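Local coordinates for protein aminotransferase class-III (Ochrobactrum anthropi, PDB 5GHG) that probably transfers amino groups between amines or amino acids and carbonyl compounds as an omega-transaminase, using a pyridoxal phosphate cofactor bound here in its pyridoxamine form, at residues F64-L69 against L339-E344; I95-K100 against V334-L339; S292-S297 against P329-V334; G56-G61 against A424-L429; I51-G56 against R412-R417. The protein carries 1 engineered substitution. All blocks are in the same frame, centred on the assembly; numbering follows the deposited sequence.

Contact 1 of 5, residues F64-L69 against L339-E344; sequences FSEPRL and LAIIEE
Arg68 and Glu344 form a salt bridge between the first turn of helix 67-77 and the end of helix 329-344. The guanidinium grips the carboxylate end-on with two nitrogens. Arg68 NH1 lies 2.9 Å from Glu344 OE2, and Arg68 NH2 lies 3.2 Å from Glu344 OE1. The two planes are turned 30° apart, and both oxygens are met from above the carboxylate plane. Arg68 NE makes a second salt bridge, to Glu337, two turns earlier on helix 329-344, so two acids fix the rotation of the group. The same residue takes part in a helix N-cap. Glu66 sits just before helix 67-77, and its OE1 accepts from Arg68 N at 3.1 Å through the anti lone pair. Glu66 OE2 forms a salt bridge with Arg345, just past the C-terminal end of helix 329-344. Apolar contact centres on Ile341. Its CG1 lies under one face of the Arg68 guanidinium, 3.7 Å from Arg68 CZ. With CG1 anti to the carbonyl carbon (chi1 -69°), the chain runs on to CD1, which meets Glu66 CG at 3.7 Å and Leu69 CD2 at 3.9 Å.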
# COMPACT_ATOMS: atom_id res chain seq x y z
N PHE B 64 14.67 12.97 12.35
CA PHE B 64 13.63 12.31 13.12
C PHE B 64 12.96 13.23 14.15
O PHE B 64 12.20 12.73 14.99
CB PHE B 64 14.20 11.07 13.84
CG PHE B 64 14.56 9.95 12.91
CD1 PHE B 64 15.80 9.91 12.30
CD2 PHE B 64 13.63 8.95 12.61
CE1 PHE B 64 16.14 8.89 11.41
CE2 PHE B 64 13.96 7.91 11.74
CZ PHE B 64 15.20 7.88 11.13
N SER B 65 13.23 14.53 14.12
CA SER B 65 12.60 15.42 15.10
C SER B 65 12.34 16.77 14.44
O SER B 65 12.96 17.79 14.76
CB SER B 65 13.47 15.57 16.35
OG SER B 65 14.70 16.18 16.01
N GLU B 66 11.42 16.79 13.48
CA GLU B 66 11.10 18.02 12.75
C GLU B 66 9.68 18.43 13.12
O GLU B 66 8.71 18.00 12.47
CB GLU B 66 11.26 17.83 11.25
CG GLU B 66 11.04 19.11 10.45
CD GLU B 66 11.62 20.34 11.15
OE1 GLU B 66 10.85 21.10 11.81
OE2 GLU B 66 12.87 20.54 11.06
N PRO B 67 9.49 19.26 14.15
CA PRO B 67 8.13 19.54 14.62
C PRO B 67 7.28 20.36 13.66
O PRO B 67 6.05 20.36 13.82
CB PRO B 67 8.36 20.29 15.95
CG PRO B 67 9.73 20.84 15.86
CD PRO B 67 10.52 19.85 15.03
N ARG B 68 7.86 21.03 12.66
CA ARG B 68 7.04 21.72 11.67
C ARG B 68 6.11 20.75 10.92
O ARG B 68 5.00 21.12 10.54
CB ARG B 68 7.92 22.44 10.63
CG ARG B 68 8.44 23.79 11.06
CD ARG B 68 9.38 24.38 10.01
NE ARG B 68 8.71 24.72 8.76
CZ ARG B 68 9.29 25.37 7.74
NH1 ARG B 68 10.55 25.77 7.85
NH2 ARG B 68 8.62 25.63 6.63
N LEU B 69 6.57 19.52 10.70
CA LEU B 69 5.74 18.55 9.99
C LEU B 69 4.56 18.08 10.86
O LEU B 69 3.46 17.88 10.34
CB LEU B 69 6.60 17.37 9.54
CG LEU B 69 7.67 17.67 8.50
CD1 LEU B 69 8.29 16.36 8.00
CD2 LEU B 69 7.10 18.48 7.35
N LEU B 339 8.70 19.43 1.58
CA LEU B 339 9.40 19.99 0.42
C LEU B 339 9.82 21.43 0.68
O LEU B 339 10.92 21.84 0.29
CB LEU B 339 8.52 19.89 -0.82
CG LEU B 339 8.20 18.45 -1.23
CD1 LEU B 339 7.30 18.42 -2.44
CD2 LEU B 339 9.46 17.65 -1.46
N ALA B 340 8.97 22.19 1.36
CA ALA B 340 9.30 23.56 1.73
C ALA B 340 10.52 23.63 2.63
O ALA B 340 11.37 24.50 2.47
CB ALA B 340 8.10 24.24 2.40
N ILE B 341 10.63 22.69 3.58
CA ILE B 341 11.79 22.66 4.47
C ILE B 341 13.05 22.37 3.68
O ILE B 341 14.07 23.05 3.83
CB ILE B 341 11.59 21.64 5.61
CG1 ILE B 341 10.49 22.12 6.57
CG2 ILE B 341 12.89 21.42 6.39
CD1 ILE B 341 9.98 21.04 7.53
N ILE B 342 13.00 21.35 2.81
CA ILE B 342 14.13 21.00 1.95
C ILE B 342 14.58 22.21 1.14
O ILE B 342 15.78 22.47 1.02
CB ILE B 342 13.75 19.81 1.05
CG1 ILE B 342 13.65 18.53 1.91
CG2 ILE B 342 14.74 19.61 -0.08
CD1 ILE B 342 13.19 17.30 1.14
N GLU B 343 13.61 22.97 0.61
CA GLU B 343 13.88 24.19 -0.15
C GLU B 343 14.48 25.28 0.73
O GLU B 343 15.53 25.85 0.42
CB GLU B 343 12.58 24.72 -0.75
CG GLU B 343 12.39 24.47 -2.21
CD GLU B 343 10.96 24.81 -2.62
OE1 GLU B 343 10.41 25.82 -2.08
OE2 GLU B 343 10.39 24.06 -3.45
N GLU B 344 13.76 25.64 1.80
CA GLU B 344 14.16 26.76 2.63
C GLU B 344 15.53 26.55 3.24
O GLU B 344 16.33 27.48 3.33
CB GLU B 344 13.15 26.99 3.74
CG GLU B 344 11.78 27.45 3.27
CD GLU B 344 10.76 27.45 4.43
OE1 GLU B 344 9.54 27.41 4.14
OE2 GLU B 344 11.20 27.50 5.61

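Contact 2 of 5, residues I95-K100 against V334-L339; sequences IDLAEK and VALENL
Leu97 and Leu336 lie alongside each other and point in opposite directions, each reaching past the other toward the facing helix. Leu97 CB is 4.0 Å from Leu336 CG. The two Leu336 methyls rest on the Asp96-Leu97 backbone: CD2 approaches Leu97 CA at 3.9 Å, and CD1 meets Asp96 CB at 3.6 Å. Leu97 has CG anti to the backbone N (chi1 -179°), and its two methyls touch different residues. Leu97 CD2 meets Ala335 CB at 3.8 Å, while Leu97 CD1 reaches Leu339 CD1 at 3.9 Å. This is a helix-helix packing of 93-104 on 329-344. The segment axes come within 9.7 Å and run in broadly the same direction, 42° apart. No hydrogen bond joins the segments. Leu97 and Leu339 cross at about a right angle. Lys100 slides past Leu339 in the opposite sense, with its CG 4.2 Å from Leu339 CD1. The lysine contributes aliphatic carbons here, and its NZ makes a long, weak ion pair with Glu343. Leu97 also touches Ile296 and Phe114 of strand 111-115, so helix 93-104 packs on both that strand and helix 329-344.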
# COMPACT_ATOMS: atom_id res chain seq x y z
N ILE B 95 -4.13 19.33 -4.53
CA ILE B 95 -3.93 20.14 -5.72
C ILE B 95 -2.60 20.88 -5.66
O ILE B 95 -1.84 20.92 -6.64
CB ILE B 95 -5.10 21.13 -5.89
CG1 ILE B 95 -6.40 20.37 -6.12
CG2 ILE B 95 -4.81 22.12 -7.01
CD1 ILE B 95 -6.28 19.24 -7.11
N ASP B 96 -2.30 21.48 -4.51
CA ASP B 96 -1.05 22.20 -4.35
C ASP B 96 0.17 21.28 -4.53
O ASP B 96 1.17 21.68 -5.11
CB ASP B 96 -1.00 22.86 -2.98
CG ASP B 96 -1.96 24.03 -2.86
OD1 ASP B 96 -2.44 24.52 -3.89
OD2 ASP B 96 -2.22 24.45 -1.73
N LEU B 97 0.09 20.06 -4.00
CA LEU B 97 1.24 19.17 -4.10
C LEU B 97 1.46 18.69 -5.53
O LEU B 97 2.59 18.63 -6.01
CB LEU B 97 1.06 17.97 -3.16
CG LEU B 97 2.22 16.95 -3.16
CD1 LEU B 97 3.54 17.59 -2.79
CD2 LEU B 97 1.90 15.81 -2.19
N ALA B 98 0.37 18.33 -6.23
CA ALA B 98 0.49 17.95 -7.63
C ALA B 98 1.13 19.06 -8.45
O ALA B 98 2.04 18.81 -9.26
CB ALA B 98 -0.89 17.61 -8.20
N GLU B 99 0.69 20.29 -8.24
CA GLU B 99 1.25 21.42 -8.97
C GLU B 99 2.74 21.60 -8.65
O GLU B 99 3.56 21.79 -9.54
CB GLU B 99 0.48 22.69 -8.64
CG GLU B 99 0.90 23.87 -9.51
CD GLU B 99 0.27 25.18 -9.06
OE1 GLU B 99 -0.71 25.15 -8.26
OE2 GLU B 99 0.75 26.24 -9.52
N LYS B 100 3.09 21.51 -7.37
CA LYS B 100 4.48 21.64 -6.96
C LYS B 100 5.36 20.55 -7.59
O LYS B 100 6.46 20.84 -8.08
CB LYS B 100 4.57 21.61 -5.44
CG LYS B 100 5.96 21.52 -4.90
CD LYS B 100 6.71 22.81 -5.14
CE LYS B 100 6.09 23.95 -4.32
NZ LYS B 100 6.85 25.23 -4.53
N VAL B 334 1.63 17.26 4.74
CA VAL B 334 2.94 16.99 5.31
C VAL B 334 4.01 16.97 4.22
O VAL B 334 5.10 17.51 4.40
CB VAL B 334 2.92 15.66 6.10
CG1 VAL B 334 4.35 15.20 6.41
CG2 VAL B 334 2.11 15.84 7.40
N ALA B 335 3.71 16.36 3.07
CA ALA B 335 4.69 16.34 1.99
C ALA B 335 5.00 17.76 1.49
O ALA B 335 6.16 18.09 1.20
CB ALA B 335 4.20 15.47 0.83
N LEU B 336 3.97 18.61 1.39
CA LEU B 336 4.20 19.98 0.96
C LEU B 336 5.13 20.72 1.92
O LEU B 336 6.04 21.44 1.49
CB LEU B 336 2.88 20.73 0.85
CG LEU B 336 2.16 20.68 -0.49
CD1 LEU B 336 0.70 21.12 -0.29
CD2 LEU B 336 2.88 21.57 -1.51
N GLU B 337 4.88 20.59 3.22
CA GLU B 337 5.74 21.25 4.20
C GLU B 337 7.13 20.64 4.22
O GLU B 337 8.13 21.35 4.42
CB GLU B 337 5.11 21.20 5.58
CG GLU B 337 5.94 21.85 6.66
CD GLU B 337 5.80 23.35 6.68
OE1 GLU B 337 5.03 23.88 5.86
OE2 GLU B 337 6.45 24.00 7.53
N ASN B 338 7.23 19.33 4.00
CA ASN B 338 8.54 18.68 3.90
C ASN B 338 9.34 19.26 2.72
O ASN B 338 10.54 19.58 2.85
CB ASN B 338 8.37 17.17 3.78
CG ASN B 338 9.68 16.43 3.64
OD1 ASN B 338 10.43 16.29 4.60
ND2 ASN B 338 9.95 15.92 2.44
N LEU B 339 8.70 19.43 1.58
CA LEU B 339 9.40 19.99 0.42
C LEU B 339 9.82 21.43 0.68
O LEU B 339 10.92 21.84 0.29
CB LEU B 339 8.52 19.89 -0.82
CG LEU B 339 8.20 18.45 -1.23
CD1 LEU B 339 7.30 18.42 -2.44
CD2 LEU B 339 9.46 17.65 -1.46

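Contact 3 of 5, residues S292-S297 against P329-V334; sequences SYLPIS and PVAAAV
Tyr293 meets Val334 where the loop leading into strand 297-301 lies against the first turns of helix 329-344. This loop-on-helix packing belongs to the large cofactor-binding domain of the class-III aminotransferase fold, and the side chain of Pro295 is about 7 Å from the bound PMP. Tyr293 touches the helix through its CB, 3.9 Å from Val334 CG1. Its ring leads away, and its hydroxyl bonds to Gly63 O and Glu66 N. Leu294 has the largest share of the contact on the loop side. Its CG is anti to the carbonyl carbon (chi1 -72°), and CD1 rests against two valines one helical turn apart. That methyl is 3.7 Å from Val330 CG1 and also 3.7 Å from Val334 CG2. Leu294 also packs on Leu294 of the second subunit, so the loop reaches the dimer interface. The Pro295 CB points away from the helix, but its carbonyl O faces Ala331 CB at 3.5 Å. Ile296 then places its CB against the same alanine methyl, Ile296 CB to Ala331 CB 3.8 Å. With CG1 anti to the backbone N, its far end lies over the helix backbone, where Ile296 CD1 is 3.8 Å from Ala332 N.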
# COMPACT_ATOMS: atom_id res chain seq x y z
N SER B 292 9.00 10.25 5.05
CA SER B 292 8.27 9.15 5.69
C SER B 292 7.49 9.58 6.93
O SER B 292 7.08 8.73 7.72
CB SER B 292 9.21 8.00 6.04
OG SER B 292 9.62 7.32 4.87
N TYR B 293 7.28 10.88 7.15
CA TYR B 293 6.50 11.28 8.33
C TYR B 293 5.06 10.81 8.23
O TYR B 293 4.39 10.61 9.25
CB TYR B 293 6.59 12.78 8.55
CG TYR B 293 7.77 13.21 9.38
CD1 TYR B 293 9.06 12.82 9.06
CD2 TYR B 293 7.60 14.06 10.49
CE1 TYR B 293 10.16 13.24 9.81
CE2 TYR B 293 8.70 14.49 11.24
CZ TYR B 293 9.96 14.08 10.91
OH TYR B 293 11.05 14.49 11.67
N LEU B 294 4.56 10.65 7.00
CA LEU B 294 3.30 9.98 6.71
C LEU B 294 3.47 9.25 5.38
O LEU B 294 4.25 9.68 4.54
CB LEU B 294 2.12 10.96 6.61
CG LEU B 294 1.65 11.58 7.91
CD1 LEU B 294 0.46 12.50 7.68
CD2 LEU B 294 1.28 10.46 8.90
N PRO B 295 2.74 8.15 5.18
CA PRO B 295 2.83 7.42 3.90
C PRO B 295 2.19 8.21 2.78
O PRO B 295 1.01 8.59 2.87
CB PRO B 295 2.04 6.12 4.17
CG PRO B 295 1.70 6.13 5.64
CD PRO B 295 1.81 7.52 6.14
N ILE B 296 2.95 8.46 1.72
CA ILE B 296 2.41 9.02 0.49
C ILE B 296 3.44 8.81 -0.63
O ILE B 296 4.65 8.86 -0.40
CB ILE B 296 2.05 10.52 0.63
CG1 ILE B 296 1.50 11.06 -0.68
CG2 ILE B 296 3.28 11.31 1.04
CD1 ILE B 296 0.91 12.47 -0.59
N SER B 297 2.95 8.55 -1.82
CA SER B 297 3.80 8.39 -2.99
C SER B 297 3.10 9.05 -4.17
O SER B 297 1.92 9.37 -4.11
CB SER B 297 4.10 6.92 -3.28
OG SER B 297 4.61 6.30 -2.11
N PRO B 329 -5.36 14.04 2.16
CA PRO B 329 -5.03 15.46 2.36
C PRO B 329 -4.06 15.71 3.51
O PRO B 329 -3.29 16.67 3.44
CB PRO B 329 -6.39 16.11 2.63
CG PRO B 329 -7.27 14.97 3.09
CD PRO B 329 -6.80 13.77 2.35
N VAL B 330 -4.07 14.89 4.55
CA VAL B 330 -3.12 15.09 5.64
C VAL B 330 -1.71 14.73 5.18
O VAL B 330 -0.74 15.47 5.42
CB VAL B 330 -3.51 14.29 6.89
CG1 VAL B 330 -2.55 14.59 8.05
CG2 VAL B 330 -4.95 14.60 7.31
N ALA B 331 -1.57 13.60 4.50
CA ALA B 331 -0.26 13.20 3.97
C ALA B 331 0.24 14.21 2.96
O ALA B 331 1.43 14.56 2.96
CB ALA B 331 -0.34 11.81 3.35
N ALA B 332 -0.65 14.72 2.10
CA ALA B 332 -0.23 15.74 1.13
C ALA B 332 0.25 17.01 1.84
O ALA B 332 1.22 17.61 1.42
CB ALA B 332 -1.37 16.08 0.17
N ALA B 333 -0.46 17.43 2.90
CA ALA B 333 -0.04 18.63 3.61
C ALA B 333 1.35 18.45 4.22
O ALA B 333 2.16 19.37 4.23
CB ALA B 333 -1.06 18.99 4.69
N VAL B 334 1.63 17.26 4.74
CA VAL B 334 2.94 16.99 5.31
C VAL B 334 4.01 16.97 4.22
O VAL B 334 5.10 17.51 4.40
CB VAL B 334 2.92 15.66 6.10
CG1 VAL B 334 4.35 15.20 6.41
CG2 VAL B 334 2.11 15.84 7.40

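Contact 4 of 5, residues G56-G61 against A424-L429; sequences GLLSVG and AFCPPL. Engineered in segment 56-61: Leu58 (natural residue Trp).
Gly61 meets Pro428 and Leu429 where two irregular chains run nearly the same way, their end-to-end directions 9° apart. Their backbones come closest at Gly61 and Pro428, with CA atoms 4.6 Å apart. Val60 is the centre of an inverse gamma turn just before Gly61. Leu429 N donates to Gly61 O at 2.9 Å, a weak bond bent to 125°. Among the side chains, Pro428 CB lies 3.5 Å from Val60 O. Leu429 closes over Gly61, with CB 3.4 Å from Gly61 O and CG 3.9 Å from Gly61 CA. Its side chain also touches Leu347 and Ala351 of helix 347-363. Further back, engineered Leu58, tryptophan in the natural sequence, meets Cys426. Cys426 SG is anti to the backbone N (chi1 -178°) and lies 3.6 Å from Leu58 CB. The Leu58 side chain is about 6 Å from the bound PMP and also touches Ile261 of its pocket, so this contact borders the active site. An alanine in place of Leu429 would probably open a gap over Gly61 CA and beside Ala351 and Leu347. The chemistry implies a buried join of side-chain carbons against backbone carbonyls, plus one leucine-cysteine contact and a weak backbone bond.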
# COMPACT_ATOMS: atom_id res chain seq x y z
N GLY B 56 16.41 5.51 8.34
CA GLY B 56 15.27 4.61 8.45
C GLY B 56 15.28 3.65 7.29
O GLY B 56 16.07 2.71 7.27
N LEU B 57 14.43 3.87 6.28
CA LEU B 57 14.53 3.07 5.06
C LEU B 57 14.89 3.96 3.89
O LEU B 57 14.15 4.04 2.90
CB LEU B 57 13.22 2.31 4.79
CG LEU B 57 12.83 1.19 5.77
CD1 LEU B 57 11.51 0.52 5.40
CD2 LEU B 57 13.94 0.16 5.85
N LEU B 58 16.03 4.63 4.00
CA LEU B 58 16.52 5.58 2.99
C LEU B 58 15.50 6.68 2.72
O LEU B 58 15.40 7.18 1.60
CB LEU B 58 16.90 4.83 1.71
CG LEU B 58 17.94 3.71 1.84
CD1 LEU B 58 17.30 2.40 2.31
CD2 LEU B 58 18.73 3.49 0.55
N SER B 59 14.79 7.12 3.77
CA SER B 59 13.59 7.92 3.58
C SER B 59 13.46 9.15 4.46
O SER B 59 12.82 10.12 4.04
CB SER B 59 12.35 7.04 3.77
OG SER B 59 12.43 6.37 5.02
N VAL B 60 14.06 9.20 5.64
CA VAL B 60 13.76 10.26 6.62
C VAL B 60 14.74 11.40 6.35
O VAL B 60 15.71 11.64 7.08
CB VAL B 60 13.80 9.75 8.07
CG1 VAL B 60 13.38 10.84 9.05
CG2 VAL B 60 12.84 8.55 8.18
N GLY B 61 14.46 12.14 5.28
CA GLY B 61 15.39 13.14 4.80
C GLY B 61 15.66 14.28 5.78
O GLY B 61 16.80 14.71 5.92
N ALA B 424 25.39 -0.40 3.64
CA ALA B 424 24.93 0.82 2.97
C ALA B 424 24.95 2.00 3.92
O ALA B 424 24.79 1.86 5.14
CB ALA B 424 23.53 0.65 2.40
N PHE B 425 25.16 3.18 3.36
CA PHE B 425 25.11 4.43 4.09
C PHE B 425 24.24 5.40 3.29
O PHE B 425 24.47 5.61 2.10
CB PHE B 425 26.51 4.97 4.33
CG PHE B 425 27.34 4.04 5.15
CD1 PHE B 425 27.37 4.15 6.53
CD2 PHE B 425 28.00 2.97 4.55
CE1 PHE B 425 28.09 3.26 7.30
CE2 PHE B 425 28.71 2.07 5.31
CZ PHE B 425 28.76 2.21 6.69
N CYS B 426 23.22 5.94 3.95
CA CYS B 426 22.25 6.82 3.30
C CYS B 426 21.67 7.73 4.38
O CYS B 426 20.49 7.64 4.72
CB CYS B 426 21.16 5.98 2.62
SG CYS B 426 19.91 6.88 1.71
N PRO B 427 22.50 8.60 4.95
CA PRO B 427 22.09 9.34 6.16
C PRO B 427 21.17 10.50 5.82
O PRO B 427 21.04 10.88 4.64
CB PRO B 427 23.42 9.82 6.74
CG PRO B 427 24.32 9.97 5.52
CD PRO B 427 23.93 8.79 4.63
N PRO B 428 20.52 11.09 6.82
CA PRO B 428 19.57 12.17 6.55
C PRO B 428 20.25 13.37 5.88
O PRO B 428 21.43 13.63 6.09
CB PRO B 428 19.01 12.52 7.92
CG PRO B 428 19.21 11.27 8.74
CD PRO B 428 20.52 10.70 8.24
N LEU B 429 19.47 14.08 5.06
CA LEU B 429 19.94 15.25 4.33
C LEU B 429 20.46 16.34 5.25
O LEU B 429 21.23 17.20 4.80
CB LEU B 429 18.81 15.81 3.46
CG LEU B 429 18.04 14.85 2.55
CD1 LEU B 429 16.89 15.58 1.85
CD2 LEU B 429 19.00 14.27 1.53

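Contact 5 of 5, residues I51-G56 against R412-R417; sequences IEAMSG and RGVISR
Glu52 buries its carboxylate against an isoleucine: OE2 lies only 3.4 Å from Ile415 CG2. The contact is the parallel pairing of strands 49-52 and 414-419 in a mixed sheet. Two firm backbone bonds hold it: Ile51 N to Gly413 O at 2.9 Å, and Ile415 N to Ile51 O at 2.8 Å. Gly413, at positive phi, is the C-prime residue of a Schellman motif that ends the preceding helix. Ile51 and Val414 share one face of the sheet, Glu52 and Ile415 the other. Glu52 to Ser55 form a type I turn. The glutamate bends at chi2 (-61°) and its OE1 accepts from Gly56 N at 2.8 Å, and from Met54 N in a weak capping bond ahead of helix 55-58. Glu52 OE2 bonds to Tyr83 of the second subunit. A leucine in place of Glu52 would probably leave Gly56 N and that tyrosine hydroxyl without their acceptor and loosen the turn. Ala53 CB packs on Val414 CG1 at 3.8 Å. Met54 folds back at chi2 and chi3 and crosses Arg417 at about a right angle. The Arg417 guanidinium leads away to Ser87 of the second subunit, while its CB stays 3.7 Å from Met54 CE.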
# COMPACT_ATOMS: atom_id res chain seq x y z
N ILE B 51 23.36 6.71 15.49
CA ILE B 51 23.25 7.41 14.23
C ILE B 51 22.42 6.53 13.28
O ILE B 51 22.76 5.37 13.05
CB ILE B 51 24.62 7.71 13.62
CG1 ILE B 51 25.38 8.72 14.47
CG2 ILE B 51 24.46 8.17 12.15
CD1 ILE B 51 26.82 8.97 13.99
N GLU B 52 21.31 7.08 12.77
CA GLU B 52 20.51 6.37 11.78
C GLU B 52 21.13 6.64 10.41
O GLU B 52 20.70 7.52 9.64
CB GLU B 52 19.04 6.76 11.86
CG GLU B 52 18.08 5.55 12.07
CD GLU B 52 18.13 4.54 10.91
OE1 GLU B 52 18.69 4.89 9.85
OE2 GLU B 52 17.64 3.39 11.07
N ALA B 53 22.19 5.90 10.12
CA ALA B 53 22.95 6.14 8.92
C ALA B 53 22.20 5.69 7.67
O ALA B 53 22.69 5.94 6.56
CB ALA B 53 24.31 5.45 9.00
N MET B 54 21.05 5.05 7.82
CA MET B 54 20.18 4.69 6.71
C MET B 54 18.97 5.60 6.58
O MET B 54 18.14 5.37 5.68
CB MET B 54 19.69 3.24 6.86
CG MET B 54 20.79 2.19 6.79
SD MET B 54 21.60 2.32 5.20
CE MET B 54 20.28 1.80 4.10
N SER B 55 18.81 6.59 7.45
CA SER B 55 17.61 7.42 7.44
C SER B 55 16.35 6.56 7.53
O SER B 55 15.33 6.83 6.87
CB SER B 55 17.55 8.30 6.19
OG SER B 55 18.74 9.06 6.05
N GLY B 56 16.41 5.51 8.34
CA GLY B 56 15.27 4.61 8.45
C GLY B 56 15.28 3.65 7.29
O GLY B 56 16.07 2.71 7.27
N ARG B 412 28.73 -0.02 17.96
CA ARG B 412 29.43 1.25 17.97
C ARG B 412 28.50 2.44 17.70
O ARG B 412 28.98 3.54 17.43
CB ARG B 412 30.57 1.22 16.94
CG ARG B 412 31.74 0.36 17.40
CD ARG B 412 32.81 0.20 16.33
NE ARG B 412 34.01 -0.46 16.85
CZ ARG B 412 34.98 0.17 17.49
NH1 ARG B 412 34.90 1.50 17.69
NH2 ARG B 412 36.03 -0.51 17.93
N GLY B 413 27.19 2.23 17.78
CA GLY B 413 26.26 3.33 17.75
C GLY B 413 25.88 3.84 16.37
O GLY B 413 25.53 5.01 16.23
N VAL B 414 25.98 2.99 15.35
CA VAL B 414 25.64 3.38 13.99
C VAL B 414 24.75 2.28 13.40
O VAL B 414 25.12 1.10 13.41
CB VAL B 414 26.91 3.57 13.12
CG1 VAL B 414 26.53 3.80 11.65
CG2 VAL B 414 27.77 4.72 13.64
N ILE B 415 23.59 2.67 12.89
CA ILE B 415 22.66 1.75 12.25
C ILE B 415 22.91 1.83 10.74
O ILE B 415 22.63 2.85 10.10
CB ILE B 415 21.20 2.06 12.59
CG1 ILE B 415 20.94 1.78 14.07
CG2 ILE B 415 20.25 1.26 11.71
CD1 ILE B 415 19.61 2.30 14.57
N SER B 416 23.47 0.76 10.18
CA SER B 416 23.57 0.62 8.74
C SER B 416 22.55 -0.44 8.30
O SER B 416 21.63 -0.78 9.06
CB SER B 416 25.02 0.27 8.37
OG SER B 416 25.18 0.01 6.98
N ARG B 417 22.71 -0.94 7.09
CA ARG B 417 21.87 -2.02 6.57
C ARG B 417 22.79 -2.94 5.78
O ARG B 417 23.57 -2.48 4.95
CB ARG B 417 20.75 -1.47 5.67
CG ARG B 417 19.74 -2.52 5.21
CD ARG B 417 18.37 -1.86 4.99
NE ARG B 417 17.29 -2.84 4.87
CZ ARG B 417 16.62 -3.35 5.90
NH1 ARG B 417 15.66 -4.25 5.68
NH2 ARG B 417 16.89 -2.96 7.15

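How the contacts relate
Contacts 1, 2 and 3 all use helix 329-344. They follow it from the buried first turns in contact 3, through the partly buried middle in contact 2, to the partly buried end in contact 1, where exposed Glu344 takes part. Apolar packing in contacts 2 and 3 gives way to salt bridges in contact 1. Contacts 4 and 5 are buried and share Gly56. They reach neighbouring strands of one sheet, and contact 5 includes strand pairing. Ser55 and Ser416 of contact 5 bond to carbonyls in 424-429. The two groups also touch, through a weak Ser292-Ser59 bond and through Phe64 on Glu52 and Gly56. Contact 2 alone does not touch the second subunit.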